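Local coordinates for CRISPR-associated protein,CRISPR-associated endonuclease Cas9 (Corynebacterium diphtheriae, PDB 6JOO), which cleaves DNA matching its guide RNA as part of bacterial CRISPR immunity, and is captured here as an engineered fusion bound to guide RNA and target DNA, at residues L672-L676 / L705-R711; V106-L110 / E123-V127; T427-L431 / Q448-I452; T580-V584 / H617-W621. One frame throughout, in Å; residues are numbered along the deposited sequence.

Overall arrangement
The four contacts follow one another along the chain in the order 2, 3, 4, 1 and lie in separate parts of the engineered protein. Contacts 2 and 3 precede the glycine-serine linker: contact 2 packs helices 102-110 and 118-134, contact 3 lies in the alpha-helical lobe. After the linker come contact 4, in the RuvC region, and contact 1, in the beta-hairpin region, with the L672 side chain about 9 Å from the zinc ion. Centre to centre, contacts 3 and 4 are closest, about 43 Å; contact 1 is about 85 Å from contact 3. Nearest atoms to the nucleic acid are about 6 Å (contact 3), 7 Å (contact 2), 11 Å (contact 1) and 14 Å (contact 4).

Contact 1: residues L672-L676 / L705-R711; sequences LSSQL and LPANPER
An arginine set against loop carbonyls holds together two irregular antiparallel segments in the beta-hairpin domain of Cas9, near its zinc site. R711 points its CB toward 672-676 and gives NH1 to L672 O at 2.6 Å and NH2 to S674 O at 3.1 Å; both oxygens lie at the edge of the guanidinium. Its chi1 of -104° and chi3 of -95°, both between wells, bend the guanidinium back to the carbonyls. Within its own segment R711 NH2 also has P706 O at a very short 2.4 Å, so one side chain gathers carbonyls from both loops. The backbones add three bonds: N708 N to S673 O at 3.1 Å, L676 N to L705 O at 2.8 Å and L705 N to L676 O at 2.5 Å. The last two make L676 and L705 a hydrogen-bonded antiparallel pair (CA-CA 4.8 Å), a single bridge. CA register runs Q675 with A707 (3.8 Å) and S673 with P709 (4.6 Å). Packing is lighter: L676 CB and L705 CB meet at 4.0 Å, both leucines in the mt rotamer, with L693 of helix 687-694 against both. S673 OG bonds to A722 O, tying the loop to the region around zinc ligand H719, while R711 directly precedes the other histidine ligand, H712. An Asx turn shapes the bend before the arginine: N708 OD1 accepts from E710 N at 2.7 Å.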
loop_
_atom_site.group_PDB
_atom_site.type_symbol
_atom_site.label_atom_id
_atom_site.label_comp_id
_atom_site.label_asym_id
_atom_site.label_seq_id
_atom_site.Cartn_x
_atom_site.Cartn_y
_atom_site.Cartn_z
ATOM N N LEU A 672 -11.521 16.517 39.808
ATOM C CA LEU A 672 -12.359 15.377 40.165
ATOM C C LEU A 672 -13.589 15.806 40.959
ATOM O O LEU A 672 -14.641 15.163 40.866
ATOM C CB LEU A 672 -11.534 14.362 40.958
ATOM C CG LEU A 672 -12.047 12.928 41.112
ATOM C CD1 LEU A 672 -10.874 12.009 41.363
ATOM C CD2 LEU A 672 -13.051 12.796 42.247
ATOM N N SER A 673 -13.482 16.885 41.734
ATOM C CA SER A 673 -14.587 17.344 42.566
ATOM C C SER A 673 -15.715 17.979 41.767
ATOM O O SER A 673 -16.726 18.365 42.364
ATOM C CB SER A 673 -14.070 18.337 43.608
ATOM O OG SER A 673 -13.364 19.398 42.990
ATOM N N SER A 674 -15.577 18.093 40.451
ATOM C CA SER A 674 -16.583 18.749 39.634
ATOM C C SER A 674 -17.800 17.849 39.438
ATOM O O SER A 674 -17.742 16.628 39.611
ATOM C CB SER A 674 -15.994 19.141 38.279
ATOM O OG SER A 674 -16.989 19.661 37.414
ATOM N N GLN A 675 -18.919 18.473 39.077
ATOM C CA GLN A 675 -20.124 17.723 38.754
ATOM C C GLN A 675 -19.953 17.039 37.404
ATOM O O GLN A 675 -19.473 17.652 36.445
ATOM C CB GLN A 675 -21.336 18.653 38.735
ATOM C CG GLN A 675 -22.663 17.946 38.520
ATOM C CD GLN A 675 -23.843 18.896 38.552
ATOM O OE1 GLN A 675 -23.689 20.103 38.366
ATOM N NE2 GLN A 675 -25.031 18.355 38.793
ATOM N N LEU A 676 -20.339 15.768 37.326
ATOM C CA LEU A 676 -20.117 14.957 36.132
ATOM C C LEU A 676 -21.429 14.311 35.714
ATOM O O LEU A 676 -21.931 13.416 36.403
ATOM C CB LEU A 676 -19.049 13.896 36.389
ATOM C CG LEU A 676 -17.705 14.398 36.918
ATOM C CD1 LEU A 676 -16.856 13.226 37.382
ATOM C CD2 LEU A 676 -16.970 15.208 35.859
ATOM N N LEU A 705 -22.762 11.951 38.252
ATOM C CA LEU A 705 -22.149 12.207 39.540
ATOM C C LEU A 705 -22.340 13.659 39.927
ATOM O O LEU A 705 -22.021 14.554 39.134
ATOM C CB LEU A 705 -20.654 11.876 39.507
ATOM C CG LEU A 705 -20.255 10.414 39.693
ATOM C CD1 LEU A 705 -18.762 10.259 39.466
ATOM C CD2 LEU A 705 -20.635 9.935 41.081
ATOM N N PRO A 706 -22.859 13.933 41.118
ATOM C CA PRO A 706 -22.918 15.315 41.594
ATOM C C PRO A 706 -21.542 15.801 42.022
ATOM O O PRO A 706 -20.622 15.018 42.265
ATOM C CB PRO A 706 -23.877 15.235 42.785
ATOM C CG PRO A 706 -23.695 13.843 43.298
ATOM C CD PRO A 706 -23.441 12.985 42.085
ATOM N N ALA A 707 -21.412 17.124 42.101
ATOM C CA ALA A 707 -20.168 17.721 42.567
ATOM C C ALA A 707 -19.875 17.271 43.992
ATOM O O ALA A 707 -20.752 17.283 44.857
ATOM C CB ALA A 707 -20.249 19.245 42.497
ATOM N N ASN A 708 -18.634 16.868 44.231
ATOM C CA ASN A 708 -18.283 16.308 45.529
ATOM C C ASN A 708 -16.813 16.571 45.835
ATOM O O ASN A 708 -15.930 15.969 45.211
ATOM C CB ASN A 708 -18.589 14.807 45.552
ATOM C CG ASN A 708 -18.569 14.220 46.952
ATOM O OD1 ASN A 708 -17.661 14.483 47.740
ATOM N ND2 ASN A 708 -19.576 13.413 47.268
ATOM N N PRO A 709 -16.507 17.458 46.789
ATOM C CA PRO A 709 -15.101 17.715 47.136
ATOM C C PRO A 709 -14.457 16.606 47.949
ATOM O O PRO A 709 -13.289 16.743 48.331
ATOM C CB PRO A 709 -15.182 19.012 47.948
ATOM C CG PRO A 709 -16.520 18.939 48.599
ATOM C CD PRO A 709 -17.431 18.280 47.589
ATOM N N GLU A 710 -15.175 15.516 48.229
ATOM C CA GLU A 710 -14.650 14.418 49.029
ATOM C C GLU A 710 -14.732 13.082 48.297
ATOM O O GLU A 710 -14.698 12.026 48.936
ATOM C CB GLU A 710 -15.386 14.336 50.370
ATOM N N ARG A 711 -14.841 13.105 46.970
ATOM C CA ARG A 711 -14.857 11.874 46.191
ATOM C C ARG A 711 -13.440 11.353 45.990
ATOM O O ARG A 711 -12.510 12.120 45.723
ATOM C CB ARG A 711 -15.532 12.097 44.835
ATOM C CG ARG A 711 -16.942 11.526 44.750
ATOM C CD ARG A 711 -17.394 11.321 43.308
ATOM N NE ARG A 711 -18.163 12.451 42.790
ATOM C CZ ARG A 711 -17.641 13.451 42.088
ATOM N NH1 ARG A 711 -16.343 13.467 41.819
ATOM N NH2 ARG A 711 -18.419 14.435 41.654
#

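Contact 2: residues V106-L110 / E123-V127; sequences VRAEL and EKLSV
Plain helix-loop-helix packing brings 106-110, on helix 102-110, against 123-127, on helix 118-134, in the helical part that follows the long helix 56-86, consistent with the recognition lobe of Cas9. Both segments are helical, their axes 9.6 Å apart at closest approach with a signed crossing angle of -123°, so the helices run obliquely, well short of antiparallel. V106 lies over K124 (CA-CA 6.3 Å) and L110 over L125 (7.6 Å). Two apolar pairs form: V106 (t) sets CG2 4.4 Å from V127 CG1, and L110 (mt) sets CD1 3.7 Å from L125 CD2. V106 CG1 and L110 CD1 also pack against the carbonyl oxygen K124 O, at 3.2 and 3.4 Å. A128 and I216 extend this buried packing. R107 forms a salt bridge with E212 of helix 206-219. One charged contact joins the segments: K124, extended as mttt, forms a salt bridge, its NZ 2.8 Å from E109 OE1 and, in a weak second bond, 3.1 Å from E109 OE2.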
loop_
_atom_site.group_PDB
_atom_site.type_symbol
_atom_site.label_atom_id
_atom_site.label_comp_id
_atom_site.label_asym_id
_atom_site.label_seq_id
_atom_site.Cartn_x
_atom_site.Cartn_y
_atom_site.Cartn_z
ATOM N N VAL A 106 26.107 28.094 22.054
ATOM C CA VAL A 106 27.290 27.256 22.230
ATOM C C VAL A 106 27.896 26.884 20.881
ATOM O O VAL A 106 29.123 26.869 20.722
ATOM C CB VAL A 106 26.936 26.007 23.056
ATOM C CG1 VAL A 106 28.097 25.037 23.067
ATOM C CG2 VAL A 106 26.560 26.400 24.473
ATOM N N ARG A 107 27.054 26.573 19.892
ATOM C CA ARG A 107 27.567 26.213 18.572
ATOM C C ARG A 107 28.315 27.370 17.924
ATOM O O ARG A 107 29.273 27.148 17.175
ATOM C CB ARG A 107 26.424 25.754 17.666
ATOM C CG ARG A 107 25.871 24.380 18.002
ATOM C CD ARG A 107 24.658 24.055 17.143
ATOM N NE ARG A 107 24.937 24.199 15.716
ATOM C CZ ARG A 107 24.037 24.005 14.758
ATOM N NH1 ARG A 107 22.796 23.658 15.072
ATOM N NH2 ARG A 107 24.373 24.157 13.485
ATOM N N ALA A 108 27.892 28.606 18.193
ATOM C CA ALA A 108 28.607 29.766 17.676
ATOM C C ALA A 108 29.846 30.084 18.499
ATOM O O ALA A 108 30.846 30.555 17.947
ATOM C CB ALA A 108 27.681 30.981 17.637
ATOM N N GLU A 109 29.802 29.836 19.809
ATOM C CA GLU A 109 30.955 30.121 20.656
ATOM C C GLU A 109 32.090 29.137 20.396
ATOM O O GLU A 109 33.265 29.525 20.374
ATOM C CB GLU A 109 30.537 30.086 22.127
ATOM C CG GLU A 109 31.676 30.291 23.113
ATOM C CD GLU A 109 31.319 29.828 24.513
ATOM O OE1 GLU A 109 30.376 29.020 24.651
ATOM O OE2 GLU A 109 31.981 30.273 25.476
ATOM N N LEU A 110 31.759 27.861 20.189
ATOM C CA LEU A 110 32.768 26.838 19.932
ATOM C C LEU A 110 33.470 27.026 18.594
ATOM O O LEU A 110 34.612 26.577 18.441
ATOM C CB LEU A 110 32.129 25.451 19.985
ATOM C CG LEU A 110 31.789 24.908 21.375
ATOM C CD1 LEU A 110 30.960 23.639 21.271
ATOM C CD2 LEU A 110 33.068 24.640 22.144
ATOM N N GLU A 123 31.640 19.865 28.276
ATOM C CA GLU A 123 30.220 20.057 28.550
ATOM C C GLU A 123 29.537 20.813 27.417
ATOM O O GLU A 123 28.385 20.522 27.075
ATOM C CB GLU A 123 30.037 20.797 29.875
ATOM N N LYS A 124 30.229 21.788 26.824
ATOM C CA LYS A 124 29.645 22.548 25.725
ATOM C C LYS A 124 29.770 21.817 24.395
ATOM O O LYS A 124 28.935 22.015 23.506
ATOM C CB LYS A 124 30.294 23.930 25.636
ATOM C CG LYS A 124 29.932 24.850 26.791
ATOM C CD LYS A 124 30.378 26.283 26.537
ATOM C CE LYS A 124 29.953 27.200 27.677
ATOM N NZ LYS A 124 30.357 28.616 27.458
ATOM N N LEU A 125 30.796 20.980 24.234
ATOM C CA LEU A 125 30.866 20.141 23.042
ATOM C C LEU A 125 29.737 19.120 23.027
ATOM O O LEU A 125 29.134 18.869 21.977
ATOM C CB LEU A 125 32.224 19.444 22.960
ATOM C CG LEU A 125 33.341 20.216 22.257
ATOM C CD1 LEU A 125 34.653 19.448 22.317
ATOM C CD2 LEU A 125 32.953 20.506 20.817
ATOM N N SER A 126 29.432 18.523 24.182
ATOM C CA SER A 126 28.321 17.579 24.251
ATOM C C SER A 126 26.999 18.268 23.938
ATOM O O SER A 126 26.126 17.686 23.285
ATOM C CB SER A 126 28.273 16.924 25.632
ATOM O OG SER A 126 27.124 16.106 25.770
ATOM N N VAL A 127 26.842 19.514 24.387
ATOM C CA VAL A 127 25.625 20.264 24.102
ATOM C C VAL A 127 25.522 20.575 22.613
ATOM O O VAL A 127 24.450 20.444 22.012
ATOM C CB VAL A 127 25.580 21.545 24.958
ATOM C CG1 VAL A 127 24.535 22.516 24.427
ATOM C CG2 VAL A 127 25.301 21.197 26.414
#

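Contact 3: residues T427-L431 / Q448-I452; sequences TLVRL and QEFGI
This is a small surface contact between two successive helices of the Cas9 alpha-helical lobe, in the part of the construct before the engineered linker: one turn of helix 425-436, residues 427-431, meets the end of helix 444-450 in 448-452. The nearest CA atoms are those of L431 and E449, 6.9 Å apart. Residues about 448-450 form a weakly bonded helix end, and G451 is the first residue to leave it, with phi/psi of 60°/37°, a left-handed conformation that glycine adopts easily; it turns the chain away from the first helix. Side chains do the joining. F450 (chi1 m, chi2 -81°) brings its ring end to the helix: L431 CD1, oblique to the ring, approaches F450 CZ at 3.4 Å, and T427 CG2 meets the ring edge at F450 CE1, 3.7 Å away. L431 CD1 also touches E449 CG at 3.8 Å. Farther out, R430 and E449 form a salt bridge, but the modelled NH2 of R430 and OE2 of E449 are only 2.3 Å apart, too close to be real, so the exact placing of these ends is unsure. Around the contact, T427 OG1 is hydrogen-bonded to D251 OD2 and S424 O, F450 also touches L253, and L428 turns to A266, F267 and Y270 of helix 265-277, which backs helix 425-436.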
loop_
_atom_site.group_PDB
_atom_site.type_symbol
_atom_site.label_atom_id
_atom_site.label_comp_id
_atom_site.label_asym_id
_atom_site.label_seq_id
_atom_site.Cartn_x
_atom_site.Cartn_y
_atom_site.Cartn_z
ATOM N N THR A 427 24.097 -19.125 -16.364
ATOM C CA THR A 427 23.574 -19.224 -17.723
ATOM C C THR A 427 24.167 -18.154 -18.631
ATOM O O THR A 427 24.257 -18.356 -19.848
ATOM C CB THR A 427 22.048 -19.121 -17.716
ATOM O OG1 THR A 427 21.640 -18.056 -16.850
ATOM C CG2 THR A 427 21.425 -20.424 -17.240
ATOM N N LEU A 428 24.566 -17.012 -18.066
ATOM C CA LEU A 428 25.215 -15.977 -18.864
ATOM C C LEU A 428 26.595 -16.424 -19.327
ATOM O O LEU A 428 26.958 -16.226 -20.492
ATOM C CB LEU A 428 25.313 -14.679 -18.063
ATOM C CG LEU A 428 24.169 -13.661 -18.127
ATOM C CD1 LEU A 428 24.163 -12.929 -19.442
ATOM C CD2 LEU A 428 22.824 -14.295 -17.888
ATOM N N VAL A 429 27.370 -17.040 -18.431
ATOM C CA VAL A 429 28.705 -17.523 -18.779
ATOM C C VAL A 429 28.622 -18.741 -19.694
ATOM O O VAL A 429 29.379 -18.856 -20.666
ATOM C CB VAL A 429 29.503 -17.825 -17.496
ATOM C CG1 VAL A 429 30.519 -18.933 -17.737
ATOM C CG2 VAL A 429 30.189 -16.567 -16.994
ATOM N N ARG A 430 27.703 -19.664 -19.404
ATOM C CA ARG A 430 27.656 -20.919 -20.147
ATOM C C ARG A 430 27.318 -20.696 -21.616
ATOM O O ARG A 430 27.811 -21.423 -22.485
ATOM C CB ARG A 430 26.653 -21.870 -19.495
ATOM C CG ARG A 430 27.240 -22.637 -18.324
ATOM C CD ARG A 430 26.176 -23.229 -17.411
ATOM N NE ARG A 430 25.047 -23.798 -18.144
ATOM C CZ ARG A 430 25.092 -24.936 -18.831
ATOM N NH1 ARG A 430 26.220 -25.638 -18.908
ATOM N NH2 ARG A 430 24.007 -25.368 -19.459
ATOM N N LEU A 431 26.490 -19.697 -21.921
ATOM C CA LEU A 431 26.108 -19.501 -23.313
ATOM C C LEU A 431 27.194 -18.796 -24.113
ATOM O O LEU A 431 27.328 -19.049 -25.313
ATOM C CB LEU A 431 24.786 -18.740 -23.411
ATOM C CG LEU A 431 23.552 -19.637 -23.509
ATOM C CD1 LEU A 431 23.301 -20.328 -22.183
ATOM C CD2 LEU A 431 22.349 -18.852 -23.985
ATOM N N GLN A 448 21.129 -25.064 -28.118
ATOM C CA GLN A 448 21.701 -26.354 -27.750
ATOM C C GLN A 448 22.021 -26.466 -26.266
ATOM O O GLN A 448 22.148 -27.585 -25.757
ATOM C CB GLN A 448 22.968 -26.616 -28.566
ATOM N N GLU A 449 22.146 -25.340 -25.559
ATOM C CA GLU A 449 22.665 -25.394 -24.197
ATOM C C GLU A 449 21.724 -26.117 -23.243
ATOM O O GLU A 449 22.185 -26.839 -22.353
ATOM C CB GLU A 449 22.958 -23.983 -23.678
ATOM C CG GLU A 449 24.450 -23.697 -23.447
ATOM C CD GLU A 449 25.121 -24.737 -22.556
ATOM O OE1 GLU A 449 26.327 -25.007 -22.729
ATOM O OE2 GLU A 449 24.444 -25.302 -21.679
ATOM N N PHE A 450 20.414 -25.953 -23.411
ATOM C CA PHE A 450 19.455 -26.423 -22.422
ATOM C C PHE A 450 18.585 -27.581 -22.886
ATOM O O PHE A 450 17.758 -28.060 -22.101
ATOM C CB PHE A 450 18.546 -25.268 -21.977
ATOM C CG PHE A 450 19.298 -24.064 -21.481
ATOM C CD1 PHE A 450 19.797 -24.032 -20.190
ATOM C CD2 PHE A 450 19.511 -22.969 -22.306
ATOM C CE1 PHE A 450 20.490 -22.936 -19.728
ATOM C CE2 PHE A 450 20.203 -21.867 -21.845
ATOM C CZ PHE A 450 20.693 -21.853 -20.553
ATOM N N GLY A 451 18.745 -28.050 -24.118
ATOM C CA GLY A 451 17.813 -29.034 -24.636
ATOM C C GLY A 451 16.391 -28.518 -24.660
ATOM O O GLY A 451 15.449 -29.278 -24.399
ATOM N N ILE A 452 16.214 -27.233 -24.961
ATOM C CA ILE A 452 14.908 -26.582 -24.964
ATOM C C ILE A 452 14.330 -26.689 -26.367
ATOM O O ILE A 452 14.950 -26.231 -27.336
ATOM C CB ILE A 452 15.009 -25.113 -24.518
#

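Contact 4: residues T580-V584 / H617-W621; sequences TSDYV and HRAAW
T580 and S581 are extended (psi 102° for T580, 151° for S581), and the chain then enters helix 582-591, whose first turn includes D582, Y583 and V584; facing it is one turn of the long helix 615-641, residues 617-621. The closest CA pairs are Y583 with H617 at 5.6 Å and V584 with W621 at 6.6 Å. S581 is the N-cap of the first helix: its OG accepts from V584 N at 3.0 Å, satisfying a first-turn NH with no carbonyl of a preceding helical turn to bond to. Between the segments the main feature is an offset edge-to-face aromatic pair. Y583 (chi1 m, chi2 -85°) points the edge of its ring at the face of H617 (chi1 m, chi2 45°), with centroids 5.0 Å apart, planes at 79°, and Y583 CD1 3.3 Å from H617 CE1. One turn along, A620 offers a small methyl to the cap region: its CB lies 4.3 Å from Y583 CB, 4.4 Å from V584 CG2 and 4.3 Å from S581 OG. The contact buries just 210 Å². It belongs to the third portion of the discontinuous, RNase H-like RuvC domain, and joins two helices whose connecting loop is largely disordered. T580 and D582 both touch Y536 of strand 532-536, an edge strand of the mixed sheet.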
loop_
_atom_site.group_PDB
_atom_site.type_symbol
_atom_site.label_atom_id
_atom_site.label_comp_id
_atom_site.label_asym_id
_atom_site.label_seq_id
_atom_site.Cartn_x
_atom_site.Cartn_y
_atom_site.Cartn_z
ATOM N N THR A 580 -17.203 -15.089 -29.822
ATOM C CA THR A 580 -16.595 -14.264 -30.866
ATOM C C THR A 580 -15.596 -15.133 -31.625
ATOM O O THR A 580 -14.488 -15.387 -31.141
ATOM C CB THR A 580 -15.922 -13.024 -30.279
ATOM O OG1 THR A 580 -14.788 -13.416 -29.497
ATOM C CG2 THR A 580 -16.894 -12.250 -29.398
ATOM N N SER A 581 -15.995 -15.595 -32.809
ATOM C CA SER A 581 -15.089 -16.366 -33.647
ATOM C C SER A 581 -14.013 -15.453 -34.225
ATOM O O SER A 581 -14.228 -14.256 -34.432
ATOM C CB SER A 581 -15.854 -17.068 -34.773
ATOM O OG SER A 581 -16.020 -16.223 -35.898
ATOM N N ASP A 582 -12.834 -16.032 -34.472
ATOM C CA ASP A 582 -11.703 -15.233 -34.936
ATOM C C ASP A 582 -11.952 -14.666 -36.329
ATOM O O ASP A 582 -11.438 -13.591 -36.660
ATOM C CB ASP A 582 -10.421 -16.072 -34.914
ATOM C CG ASP A 582 -9.161 -15.223 -34.752
ATOM O OD1 ASP A 582 -9.095 -14.123 -35.335
ATOM O OD2 ASP A 582 -8.235 -15.656 -34.030
ATOM N N TYR A 583 -12.727 -15.369 -37.159
ATOM C CA TYR A 583 -13.087 -14.816 -38.459
ATOM C C TYR A 583 -14.113 -13.703 -38.304
ATOM O O TYR A 583 -14.106 -12.731 -39.068
ATOM C CB TYR A 583 -13.593 -15.924 -39.388
ATOM C CG TYR A 583 -12.513 -16.911 -39.772
ATOM C CD1 TYR A 583 -11.659 -16.657 -40.836
ATOM C CD2 TYR A 583 -12.333 -18.086 -39.056
ATOM C CE1 TYR A 583 -10.662 -17.548 -41.183
ATOM C CE2 TYR A 583 -11.340 -18.983 -39.394
ATOM C CZ TYR A 583 -10.507 -18.708 -40.458
ATOM O OH TYR A 583 -9.515 -19.597 -40.801
ATOM N N VAL A 584 -14.988 -13.818 -37.302
ATOM C CA VAL A 584 -15.844 -12.699 -36.924
ATOM C C VAL A 584 -15.007 -11.575 -36.326
ATOM O O VAL A 584 -15.346 -10.392 -36.462
ATOM C CB VAL A 584 -16.946 -13.185 -35.956
ATOM C CG1 VAL A 584 -17.422 -12.070 -35.032
ATOM C CG2 VAL A 584 -18.118 -13.760 -36.742
ATOM N N HIS A 617 -15.374 -16.000 -44.476
ATOM C CA HIS A 617 -15.705 -15.005 -43.461
ATOM C C HIS A 617 -17.199 -14.715 -43.448
ATOM O O HIS A 617 -17.771 -14.448 -42.385
ATOM C CB HIS A 617 -14.917 -13.715 -43.705
ATOM C CG HIS A 617 -13.447 -13.831 -43.430
ATOM N ND1 HIS A 617 -12.686 -14.902 -43.851
ATOM C CD2 HIS A 617 -12.594 -12.997 -42.790
ATOM C CE1 HIS A 617 -11.431 -14.726 -43.476
ATOM N NE2 HIS A 617 -11.350 -13.578 -42.828
ATOM N N ARG A 618 -17.850 -14.780 -44.615
ATOM C CA ARG A 618 -19.293 -14.584 -44.683
ATOM C C ARG A 618 -20.046 -15.806 -44.189
ATOM O O ARG A 618 -21.132 -15.663 -43.619
ATOM C CB ARG A 618 -19.719 -14.240 -46.116
ATOM C CG ARG A 618 -21.234 -14.133 -46.356
ATOM C CD ARG A 618 -21.901 -12.954 -45.634
ATOM N NE ARG A 618 -20.947 -12.001 -45.067
ATOM C CZ ARG A 618 -21.284 -10.886 -44.426
ATOM N NH1 ARG A 618 -20.347 -10.087 -43.937
ATOM N NH2 ARG A 618 -22.560 -10.563 -44.277
ATOM N N ALA A 619 -19.484 -17.005 -44.371
ATOM C CA ALA A 619 -20.124 -18.190 -43.814
ATOM C C ALA A 619 -20.150 -18.136 -42.293
ATOM O O ALA A 619 -21.076 -18.666 -41.667
ATOM C CB ALA A 619 -19.412 -19.454 -44.293
ATOM N N ALA A 620 -19.158 -17.482 -41.685
ATOM C CA ALA A 620 -19.117 -17.389 -40.230
ATOM C C ALA A 620 -20.222 -16.484 -39.698
ATOM O O ALA A 620 -20.820 -16.778 -38.657
ATOM C CB ALA A 620 -17.747 -16.888 -39.774
ATOM N N TRP A 621 -20.511 -15.382 -40.396
ATOM C CA TRP A 621 -21.489 -14.427 -39.886
ATOM C C TRP A 621 -22.882 -15.041 -39.811
ATOM O O TRP A 621 -23.647 -14.751 -38.883
ATOM C CB TRP A 621 -21.496 -13.172 -40.757
#